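Cytochrome P450 113A1 (Saccharopolyspora erythraea, PDB 2JJN) hydroxylates erythromycin D at C-12 of its macrolactone ring to give erythromycin C, as a heme-dependent cytochrome P450 monooxygenase of antibiotic biosynthesis. Local coordinates at residues T36-Q41 with V53-D58; D46-W51 with M174-D179; G167-I172 with R387-I392. The protein carries 2 engineered substitutions. One frame throughout, in Å; residues are numbered along the deposited sequence.

Contact 1: T36-Q41 with V53-D58. With SO4 (sulfate ion), chain E; SO4 (sulfate ion), chain G.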
loop_
_atom_site.group_PDB
_atom_site.type_symbol
_atom_site.label_atom_id
_atom_site.label_comp_id
_atom_site.label_asym_id
_atom_site.label_seq_id
_atom_site.Cartn_x
_atom_site.Cartn_y
_atom_site.Cartn_z
ATOM N N THR A 36 8.289 -1.307 -22.998
ATOM C CA THR A 36 8.275 -2.109 -24.222
ATOM C C THR A 36 6.975 -2.902 -24.344
ATOM O O THR A 36 6.438 -3.071 -25.454
ATOM C CB THR A 36 9.486 -3.033 -24.315
ATOM O OG1 THR A 36 9.470 -3.987 -23.244
ATOM C CG2 THR A 36 10.787 -2.224 -24.314
ATOM N N MET A 37 6.456 -3.389 -23.226
ATOM C CA MET A 37 5.248 -4.197 -23.261
ATOM C C MET A 37 4.039 -3.327 -23.542
ATOM O O MET A 37 3.139 -3.738 -24.285
ATOM C CB MET A 37 5.051 -4.940 -21.925
ATOM C CG MET A 37 6.187 -5.959 -21.576
ATOM S SD MET A 37 6.304 -7.259 -22.839
ATOM C CE MET A 37 4.920 -8.259 -22.279
ATOM N N ARG A 38 4.009 -2.128 -22.985
ATOM C CA ARG A 38 2.912 -1.208 -23.369
ATOM C C ARG A 38 2.854 -1.003 -24.886
ATOM O O ARG A 38 1.774 -0.976 -25.486
ATOM C CB ARG A 38 3.051 0.151 -22.706
ATOM C CG ARG A 38 2.715 0.162 -21.223
ATOM C CD ARG A 38 2.458 1.626 -20.699
ATOM N NE ARG A 38 3.660 2.451 -20.879
ATOM C CZ ARG A 38 4.744 2.438 -20.088
ATOM N NH1 ARG A 38 4.809 1.626 -19.035
ATOM N NH2 ARG A 38 5.801 3.237 -20.341
ATOM N N GLU A 39 4.043 -0.847 -25.489
ATOM C CA GLU A 39 4.110 -0.675 -26.942
ATOM C C GLU A 39 3.752 -1.925 -27.741
ATOM O O GLU A 39 2.904 -1.864 -28.639
ATOM C CB GLU A 39 5.455 -0.085 -27.376
ATOM C CG GLU A 39 5.600 0.041 -28.904
ATOM C CD GLU A 39 7.005 0.458 -29.372
ATOM O OE1 GLU A 39 7.706 1.190 -28.644
ATOM O OE2 GLU A 39 7.386 0.081 -30.507
ATOM N N LYS A 40 4.370 -3.060 -27.390
ATOM C CA LYS A 40 4.380 -4.239 -28.240
ATOM C C LYS A 40 3.493 -5.393 -27.782
ATOM O O LYS A 40 3.172 -6.267 -28.586
ATOM C CB LYS A 40 5.832 -4.721 -28.406
ATOM C CG LYS A 40 6.686 -3.770 -29.249
ATOM C CD LYS A 40 8.086 -4.296 -29.508
ATOM C CE LYS A 40 8.773 -3.428 -30.554
ATOM N NZ LYS A 40 10.257 -3.527 -30.548
ATOM N N GLN A 41 3.145 -5.460 -26.480
ATOM C CA GLN A 41 2.407 -6.630 -25.989
ATOM C C GLN A 41 1.672 -6.176 -24.708
ATOM O O GLN A 41 2.013 -6.555 -23.597
ATOM C CB GLN A 41 3.387 -7.775 -25.682
ATOM C CG GLN A 41 2.747 -9.117 -25.386
ATOM C CD GLN A 41 2.273 -9.849 -26.629
ATOM O OE1 GLN A 41 2.802 -10.931 -26.965
ATOM N NE2 GLN A 41 1.264 -9.286 -27.306
ATOM N N VAL A 53 -1.684 -6.786 -17.509
ATOM C CA VAL A 53 -2.281 -5.700 -18.283
ATOM C C VAL A 53 -1.456 -4.439 -18.003
ATOM O O VAL A 53 -1.268 -4.061 -16.840
ATOM C CB VAL A 53 -3.742 -5.524 -17.876
ATOM C CG1 VAL A 53 -4.320 -4.289 -18.550
ATOM C CG2 VAL A 53 -4.498 -6.792 -18.338
ATOM N N PHE A 54 -0.947 -3.810 -19.076
ATOM C CA PHE A 54 0.063 -2.748 -18.930
ATOM C C PHE A 54 -0.363 -1.309 -19.233
ATOM O O PHE A 54 0.237 -0.366 -18.725
ATOM C CB PHE A 54 1.304 -3.065 -19.791
ATOM C CG PHE A 54 1.953 -4.379 -19.412
ATOM C CD1 PHE A 54 1.898 -5.470 -20.271
ATOM C CD2 PHE A 54 2.497 -4.536 -18.162
ATOM C CE1 PHE A 54 2.499 -6.679 -19.921
ATOM C CE2 PHE A 54 3.106 -5.761 -17.776
ATOM C CZ PHE A 54 3.095 -6.847 -18.677
ATOM N N ARG A 55 -1.363 -1.129 -20.073
ATOM C CA ARG A 55 -1.719 0.244 -20.464
ATOM C C ARG A 55 -2.731 0.865 -19.518
ATOM O O ARG A 55 -3.611 0.168 -19.007
ATOM C CB ARG A 55 -2.315 0.234 -21.877
ATOM C CG ARG A 55 -1.268 -0.028 -22.944
ATOM C CD ARG A 55 -1.903 0.011 -24.323
ATOM N NE ARG A 55 -0.925 -0.324 -25.342
ATOM C CZ ARG A 55 -1.279 -0.760 -26.545
ATOM N NH1 ARG A 55 -2.591 -0.913 -26.833
ATOM N NH2 ARG A 55 -0.334 -1.038 -27.458
ATOM N N HIS A 56 -2.641 2.186 -19.335
ATOM C CA HIS A 56 -3.477 2.851 -18.358
ATOM C C HIS A 56 -4.975 2.598 -18.597
ATOM O O HIS A 56 -5.725 2.235 -17.685
ATOM C CB HIS A 56 -3.197 4.356 -18.439
ATOM C CG HIS A 56 -3.960 5.165 -17.444
ATOM N ND1 HIS A 56 -5.196 5.716 -17.740
ATOM C CD2 HIS A 56 -3.642 5.586 -16.194
ATOM C CE1 HIS A 56 -5.621 6.408 -16.695
ATOM N NE2 HIS A 56 -4.710 6.346 -15.746
ATOM N N ALA A 57 -5.444 2.789 -19.838
ATOM C CA ALA A 57 -6.860 2.621 -20.061
ATOM C C ALA A 57 -7.319 1.196 -19.765
ATOM O O ALA A 57 -8.441 0.987 -19.329
ATOM C CB ALA A 57 -7.203 2.976 -21.512
ATOM N N ASP A 58 -6.474 0.223 -20.092
ATOM C CA ASP A 58 -6.843 -1.195 -19.900
ATOM C C ASP A 58 -6.808 -1.579 -18.419
ATOM O O ASP A 58 -7.658 -2.367 -17.969
ATOM C CB ASP A 58 -5.888 -2.083 -20.696
ATOM C CG ASP A 58 -6.018 -1.860 -22.231
ATOM O OD1 ASP A 58 -7.147 -1.442 -22.645
ATOM O OD2 ASP A 58 -4.989 -2.018 -22.930
HETATM S S SO4 E . -2.506 -2.301 -30.450
HETATM O O1 SO4 E . -1.191 -1.827 -30.007
HETATM O O2 SO4 E . -2.378 -3.674 -30.931
HETATM O O3 SO4 E . -3.012 -1.436 -31.515
HETATM O O4 SO4 E . -3.459 -2.347 -29.337
HETATM S S SO4 G . -4.653 8.725 -12.709
HETATM O O1 SO4 G . -3.721 8.344 -11.608
HETATM O O2 SO4 G . -5.146 7.549 -13.426
HETATM O O3 SO4 G . -4.088 9.632 -13.712
HETATM O O4 SO4 G . -5.877 9.325 -12.197
#
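Arg55 reaches across to the last turns of helix 27-40 and takes hold of the backbone carbonyl of Arg38. Its chain is extended from CG to NE (chi3 -176°), and the guanidinium grips one atom side-on: Arg55 NE to Arg38 O is 2.8 Å and NH2 to the same oxygen 2.9 Å. Both bonds are clearly bent, as a fork closing on a single acceptor requires, yet the oxygen stays near the guanidinium plane. On its other edge the group holds a sulfate ion, probably from the crystallisation liquor, with Arg55 NH2 to sulfate O1 at 2.8 Å and NH1 to O4 at 3.0 Å. Beside this polar grip Phe54 packs against Met37. Met37 CB stands over one face of the Phe54 ring, offset toward the rim, 3.9 Å from the ring centroid in a CH-pi contact. The thioether chain then bends at chi2 and chi3, bringing Met37 CE to 3.7 Å from Phe54 CE1. Arg38 lays CG against Phe54 CB (3.8 Å), and a turn at chi3 (-61°) carries NE off the line of its aliphatic part; its NH1 bonds to Ser318 OG, which also bonds Phe54 O. The contact thus ties the end of helix 27-40 to the turn from strand 51-53 into helix 56-64. Because Arg38 O lies near the C-terminal end of helix 27-40, the negative end of its dipole, the Arg55 cation is probably favoured there electrostatically.

Contact 2: D46-W51 with M174-D179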
loop_
_atom_site.group_PDB
_atom_site.type_symbol
_atom_site.label_atom_id
_atom_site.label_comp_id
_atom_site.label_asym_id
_atom_site.label_seq_id
_atom_site.Cartn_x
_atom_site.Cartn_y
_atom_site.Cartn_z
ATOM N N ASP A 46 1.865 -14.987 -18.910
ATOM C CA ASP A 46 3.129 -15.537 -18.434
ATOM C C ASP A 46 3.167 -17.064 -18.371
ATOM O O ASP A 46 2.189 -17.741 -18.729
ATOM C CB ASP A 46 3.588 -14.861 -17.121
ATOM C CG ASP A 46 2.823 -15.311 -15.892
ATOM O OD1 ASP A 46 2.170 -16.396 -15.935
ATOM O OD2 ASP A 46 2.931 -14.547 -14.893
ATOM N N ARG A 47 4.320 -17.585 -17.919
ATOM C CA ARG A 47 4.491 -19.052 -17.965
ATOM C C ARG A 47 3.610 -19.788 -16.970
ATOM O O ARG A 47 3.488 -21.045 -17.037
ATOM C CB ARG A 47 5.962 -19.417 -17.747
ATOM C CG ARG A 47 6.472 -19.156 -16.358
ATOM C CD ARG A 47 7.906 -19.755 -16.268
ATOM N NE ARG A 47 8.297 -20.104 -14.921
ATOM C CZ ARG A 47 8.689 -21.313 -14.513
ATOM N NH1 ARG A 47 8.754 -22.340 -15.355
ATOM N NH2 ARG A 47 9.045 -21.487 -13.243
ATOM N N TYR A 48 3.032 -19.052 -16.019
ATOM C CA TYR A 48 2.130 -19.669 -15.042
ATOM C C TYR A 48 0.687 -19.534 -15.492
ATOM O O TYR A 48 -0.215 -19.916 -14.765
ATOM C CB TYR A 48 2.301 -19.001 -13.685
ATOM C CG TYR A 48 3.721 -19.027 -13.176
ATOM C CD1 TYR A 48 4.466 -17.877 -13.128
ATOM C CD2 TYR A 48 4.317 -20.239 -12.800
ATOM C CE1 TYR A 48 5.793 -17.892 -12.680
ATOM C CE2 TYR A 48 5.625 -20.267 -12.357
ATOM C CZ TYR A 48 6.349 -19.086 -12.303
ATOM O OH TYR A 48 7.664 -19.087 -11.888
ATOM N N GLY A 49 0.469 -18.956 -16.686
ATOM C CA GLY A 49 -0.920 -18.741 -17.168
ATOM C C GLY A 49 -1.601 -17.569 -16.486
ATOM O O GLY A 49 -2.833 -17.463 -16.506
ATOM N N VAL A 50 -0.786 -16.675 -15.922
ATOM C CA VAL A 50 -1.277 -15.434 -15.304
ATOM C C VAL A 50 -1.130 -14.325 -16.331
ATOM O O VAL A 50 -0.120 -14.235 -17.012
ATOM C CB VAL A 50 -0.456 -15.086 -14.037
ATOM C CG1 VAL A 50 -0.921 -13.758 -13.489
ATOM C CG2 VAL A 50 -0.652 -16.164 -12.996
ATOM N N TRP A 51 -2.152 -13.482 -16.439
ATOM C CA TRP A 51 -2.168 -12.454 -17.466
ATOM C C TRP A 51 -1.808 -11.137 -16.836
ATOM O O TRP A 51 -1.882 -10.960 -15.572
ATOM C CB TRP A 51 -3.581 -12.369 -18.057
ATOM C CG TRP A 51 -3.883 -13.597 -18.890
ATOM C CD1 TRP A 51 -4.192 -14.859 -18.437
ATOM C CD2 TRP A 51 -3.840 -13.686 -20.314
ATOM N NE1 TRP A 51 -4.372 -15.724 -19.500
ATOM C CE2 TRP A 51 -4.167 -15.028 -20.664
ATOM C CE3 TRP A 51 -3.558 -12.753 -21.344
ATOM C CZ2 TRP A 51 -4.242 -15.466 -21.992
ATOM C CZ3 TRP A 51 -3.654 -13.186 -22.668
ATOM C CH2 TRP A 51 -4.009 -14.528 -22.980
ATOM N N MET A 174 6.706 -15.524 -4.188
ATOM C CA MET A 174 5.381 -15.292 -4.734
ATOM C C MET A 174 5.277 -15.233 -6.264
ATOM O O MET A 174 4.384 -14.552 -6.798
ATOM C CB MET A 174 4.714 -14.092 -4.047
ATOM C CG MET A 174 4.880 -14.081 -2.522
ATOM S SD MET A 174 4.064 -12.709 -1.708
ATOM C CE MET A 174 4.627 -12.860 -0.018
ATOM N N ASP A 175 6.144 -15.998 -6.941
ATOM C CA ASP A 175 6.221 -16.062 -8.427
ATOM C C ASP A 175 4.900 -16.376 -9.139
ATOM O O ASP A 175 4.546 -15.744 -10.170
ATOM C CB ASP A 175 7.200 -17.173 -8.855
ATOM C CG ASP A 175 8.422 -17.282 -7.954
ATOM O OD1 ASP A 175 8.921 -16.237 -7.487
ATOM O OD2 ASP A 175 8.888 -18.425 -7.725
ATOM N N ASP A 176 4.233 -17.407 -8.630
ATOM C CA ASP A 176 2.966 -17.922 -9.154
ATOM C C ASP A 176 1.875 -17.768 -8.130
ATOM O O ASP A 176 1.767 -18.587 -7.209
ATOM C CB ASP A 176 3.065 -19.398 -9.582
ATOM C CG ASP A 176 1.747 -19.960 -10.100
ATOM O OD1 ASP A 176 0.742 -19.236 -10.206
ATOM O OD2 ASP A 176 1.707 -21.153 -10.425
ATOM N N PRO A 177 1.054 -16.728 -8.275
ATOM C CA PRO A 177 0.069 -16.395 -7.278
ATOM C C PRO A 177 -1.087 -17.393 -7.236
ATOM O O PRO A 177 -1.954 -17.277 -6.376
ATOM C CB PRO A 177 -0.368 -14.986 -7.684
ATOM C CG PRO A 177 -0.149 -14.969 -9.181
ATOM C CD PRO A 177 1.064 -15.770 -9.409
ATOM N N THR A 178 -1.108 -18.364 -8.145
ATOM C CA THR A 178 -2.158 -19.399 -8.097
ATOM C C THR A 178 -1.754 -20.650 -7.308
ATOM O O THR A 178 -2.563 -21.580 -7.162
ATOM C CB THR A 178 -2.588 -19.855 -9.521
ATOM O OG1 THR A 178 -1.485 -20.490 -10.182
ATOM C CG2 THR A 178 -3.048 -18.655 -10.340
ATOM N N ASP A 179 -0.500 -20.696 -6.858
ATOM C CA ASP A 179 0.052 -21.875 -6.171
ATOM C C ASP A 179 -0.570 -22.032 -4.786
ATOM O O ASP A 179 -0.534 -21.111 -3.979
ATOM C CB ASP A 179 1.584 -21.763 -6.097
ATOM C CG ASP A 179 2.247 -22.850 -5.235
ATOM O OD1 ASP A 179 3.353 -22.599 -4.749
ATOM O OD2 ASP A 179 1.690 -23.933 -5.047
HETATM O O HOH W 1 2.583 -14.882 -12.139
HETATM O O HOH W 2 -0.109 -21.784 -12.654
#
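Tyr48 lies against Asp175 and Asp176. Its CG is anti to the carbonyl carbon (chi1 -56°), and from there the ring runs out across the opposing loop. Tyr48 CB meets the carboxylate of Asp176, 3.8 Å from CG of that residue. Farther on, Tyr48 CD2 is 3.6 Å from Asp176 CB, which sits over one ring face toward the rim in a CH-pi contact; Arg47 CG covers the opposite face over the centre. Tyr48 CE1 nears Asp175 O at 3.5 Å, and OH ends 3.6 Å from Asp175 CB, where it bonds Glu20 OE1 and accepts from Arg47 NH2. Each partner is itself a type I turn stiffened by an Asx turn: the hairpin between strands 43-45 and 51-53 is pinned by Asp46 OD1, which takes Tyr48 N and Val50 N from opposite faces of its carboxylate, and the loop between helices 165-171 and 180-206, the F/G region of the P450 fold, by Asp176 OD1, which accepts Thr178 N and OG1. One water donates to both Asp46 OD2 and Asp175 O, another to Tyr48 O and Asp176 OD2. Val50 CG2 meets Pro177 CD tip to tip at 4.0 Å; the side chain of Pro177 lies about 5 Å from that of substrate-binding Gln292.

Contact 3: G167-I172 with R387-I392. With SO4 (sulfate ion), chain C.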
loop_
_atom_site.group_PDB
_atom_site.type_symbol
_atom_site.label_atom_id
_atom_site.label_comp_id
_atom_site.label_asym_id
_atom_site.label_seq_id
_atom_site.Cartn_x
_atom_site.Cartn_y
_atom_site.Cartn_z
ATOM N N GLY A 167 9.510 -9.225 6.425
ATOM C CA GLY A 167 10.118 -10.541 6.299
ATOM C C GLY A 167 9.339 -11.441 5.360
ATOM O O GLY A 167 9.926 -12.128 4.520
ATOM N N ALA A 168 8.016 -11.456 5.526
ATOM C CA ALA A 168 7.138 -12.303 4.704
ATOM C C ALA A 168 7.303 -11.945 3.220
ATOM O O ALA A 168 7.368 -12.824 2.347
ATOM C CB ALA A 168 5.684 -12.103 5.129
ATOM N N LEU A 169 7.381 -10.638 2.942
ATOM C CA LEU A 169 7.490 -10.168 1.565
ATOM C C LEU A 169 8.808 -10.597 0.958
ATOM O O LEU A 169 8.920 -10.723 -0.262
ATOM C CB LEU A 169 7.355 -8.625 1.498
ATOM C CG LEU A 169 6.025 -7.980 1.896
ATOM C CD1 LEU A 169 5.997 -6.484 1.568
ATOM C CD2 LEU A 169 4.830 -8.672 1.233
ATOM N N VAL A 170 9.811 -10.838 1.806
ATOM C CA VAL A 170 11.108 -11.292 1.325
ATOM C C VAL A 170 11.199 -12.819 1.292
ATOM O O VAL A 170 11.756 -13.405 0.344
ATOM C CB VAL A 170 12.281 -10.681 2.146
ATOM C CG1 VAL A 170 13.608 -11.323 1.751
ATOM C CG2 VAL A 170 12.338 -9.154 1.928
ATOM N N ASP A 171 10.649 -13.458 2.322
ATOM C CA ASP A 171 10.855 -14.902 2.530
ATOM C C ASP A 171 9.855 -15.827 1.837
ATOM O O ASP A 171 10.209 -16.968 1.462
ATOM C CB ASP A 171 10.908 -15.206 4.024
ATOM C CG ASP A 171 12.210 -14.764 4.635
ATOM O OD1 ASP A 171 12.183 -14.118 5.698
ATOM O OD2 ASP A 171 13.265 -15.051 4.020
ATOM N N ILE A 172 8.622 -15.361 1.668
ATOM C CA ILE A 172 7.628 -16.161 0.973
ATOM C C ILE A 172 7.702 -15.851 -0.509
ATOM O O ILE A 172 7.357 -14.763 -0.929
ATOM C CB ILE A 172 6.179 -15.916 1.500
ATOM C CG1 ILE A 172 6.100 -16.148 3.021
ATOM C CG2 ILE A 172 5.191 -16.816 0.745
ATOM C CD1 ILE A 172 4.769 -15.814 3.655
ATOM N N ARG A 387 18.729 -2.354 -0.305
ATOM C CA ARG A 387 18.086 -3.635 -0.402
ATOM C C ARG A 387 16.622 -3.409 -0.805
ATOM O O ARG A 387 15.785 -3.111 0.021
ATOM C CB ARG A 387 18.129 -4.369 0.931
ATOM C CG ARG A 387 19.357 -5.256 1.147
ATOM C CD ARG A 387 20.333 -4.668 2.143
ATOM N NE ARG A 387 19.732 -4.372 3.444
ATOM C CZ ARG A 387 20.413 -4.326 4.586
ATOM N NH1 ARG A 387 21.720 -4.573 4.598
ATOM N NH2 ARG A 387 19.788 -4.042 5.720
ATOM N N HIS A 388 16.351 -3.559 -2.088
ATOM C CA HIS A 388 14.985 -3.405 -2.611
ATOM C C HIS A 388 14.168 -4.639 -2.340
ATOM O O HIS A 388 14.709 -5.778 -2.327
ATOM C CB HIS A 388 15.039 -3.202 -4.125
ATOM C CG HIS A 388 15.529 -1.865 -4.533
ATOM N ND1 HIS A 388 14.750 -0.983 -5.248
ATOM C CD2 HIS A 388 16.715 -1.247 -4.329
ATOM C CE1 HIS A 388 15.445 0.112 -5.493
ATOM N NE2 HIS A 388 16.638 -0.019 -4.940
ATOM N N PHE A 389 12.866 -4.450 -2.101
ATOM C CA PHE A 389 11.951 -5.593 -2.172
ATOM C C PHE A 389 12.008 -6.168 -3.596
ATOM O O PHE A 389 12.090 -5.431 -4.604
ATOM C CB PHE A 389 10.522 -5.167 -1.826
ATOM C CG PHE A 389 10.336 -4.842 -0.379
ATOM C CD1 PHE A 389 10.227 -5.847 0.570
ATOM C CD2 PHE A 389 10.316 -3.531 0.065
ATOM C CE1 PHE A 389 10.071 -5.540 1.899
ATOM C CE2 PHE A 389 10.154 -3.210 1.427
ATOM C CZ PHE A 389 10.071 -4.254 2.355
ATOM N N GLU A 390 12.020 -7.489 -3.704
ATOM C CA GLU A 390 12.065 -8.097 -5.015
ATOM C C GLU A 390 10.683 -8.454 -5.526
ATOM O O GLU A 390 10.496 -8.714 -6.716
ATOM C CB GLU A 390 12.883 -9.383 -4.971
ATOM C CG GLU A 390 14.202 -9.236 -4.234
ATOM C CD GLU A 390 15.349 -9.955 -4.909
ATOM O OE1 GLU A 390 15.131 -11.040 -5.500
ATOM O OE2 GLU A 390 16.473 -9.421 -4.847
ATOM N N GLN A 391 9.711 -8.478 -4.627
ATOM C CA GLN A 391 8.348 -8.792 -5.030
ATOM C C GLN A 391 7.313 -7.953 -4.323
ATOM O O GLN A 391 7.549 -7.390 -3.226
ATOM C CB GLN A 391 8.056 -10.287 -4.857
ATOM C CG GLN A 391 8.972 -10.957 -3.869
ATOM C CD GLN A 391 8.536 -12.359 -3.502
ATOM O OE1 GLN A 391 8.429 -13.253 -4.361
ATOM N NE2 GLN A 391 8.270 -12.556 -2.215
ATOM N N ILE A 392 6.150 -7.910 -4.971
ATOM C CA ILE A 392 4.919 -7.381 -4.397
ATOM C C ILE A 392 4.897 -5.847 -4.308
ATOM O O ILE A 392 4.044 -5.215 -4.964
ATOM C CB ILE A 392 4.572 -8.017 -3.031
ATOM C CG1 ILE A 392 4.485 -9.554 -3.170
ATOM C CG2 ILE A 392 3.281 -7.405 -2.460
ATOM C CD1 ILE A 392 3.647 -10.058 -4.298
HETATM S S SO4 C . 20.106 1.822 -5.183
HETATM O O1 SO4 C . 21.090 1.841 -4.114
HETATM O O2 SO4 C . 19.287 0.641 -5.021
HETATM O O3 SO4 C . 20.773 1.785 -6.481
HETATM O O4 SO4 C . 19.282 3.036 -5.174
HETATM O O HOH W 3 10.446 -8.863 -1.637
#
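At the end of the short helix 165-171, which corresponds to the F helix of the P450 fold, Leu169 and Ile172 meet Gln391 of the loop between strands 378-379 and 400-402. This C-terminal loop lines the substrate side of the heme in many P450s; here Ile392 lies about 6 Å, side chain to side chain, from the substrate-binding residue Gln292. The polar centre is the Gln391 amide. CG is nearly eclipsed with the backbone N (chi1 22°), an unfavourable torsion, and the chain beyond CG is extended. Gln391 NE2 spends its two hydrogens on two backbone carbonyls: Leu169 O at 2.8 Å and Ile172 O at 2.7 Å, both close to straight, with both acceptors near the amide plane. The bond to Leu169 O arrives from above the carbonyl plane, while that to Ile172 O is tilted less. OE1 accepts from Met174 N, just beyond the helix; the amide donates through NE2 and accepts through OE1, which settles its flip. Both carbonyls lie at the C-terminal end of the helix, where helical N-H partners run out. Alongside, the Phe389 ring takes up the apolar surface: its CD1 is 4.1 Å from Leu169 CB and 4.2 Å from Val170 CG2, and the side chains of Val170 and Phe389 cross at about a right angle. Leu169 also touches Ile244 of helix 228-259, and Ile172 turns to Leu182 and Val189 of helix 180-206. A water near the edge of the Phe389 ring joins the backbones, donating to Leu169 O at 2.8 Å and accepting from Gln391 N at 3.1 Å.

Contacts 1 and 2 are surface contacts, with centres about 22 and 21 Å from the centre of the chain; contact 3 is partly buried and lies deeper, its centre about 14 Å from that point. Contacts 1 and 2 adjoin along the hairpin of strands 43-45 and 51-53 without otherwise touching. Contacts 2 and 3 meet directly: the loop 174-179 follows helix 165-171, and Met174 joins the two, packing on Ile392. Chemistry follows place. Contact 1 pairs a guanidinium on a helix-end carbonyl with a buried phenylalanine ring, contact 2 relies on ring packing and water bridges between two turns, contact 3 on a neutral amide satisfying backbone carbonyls beside apolar side chains.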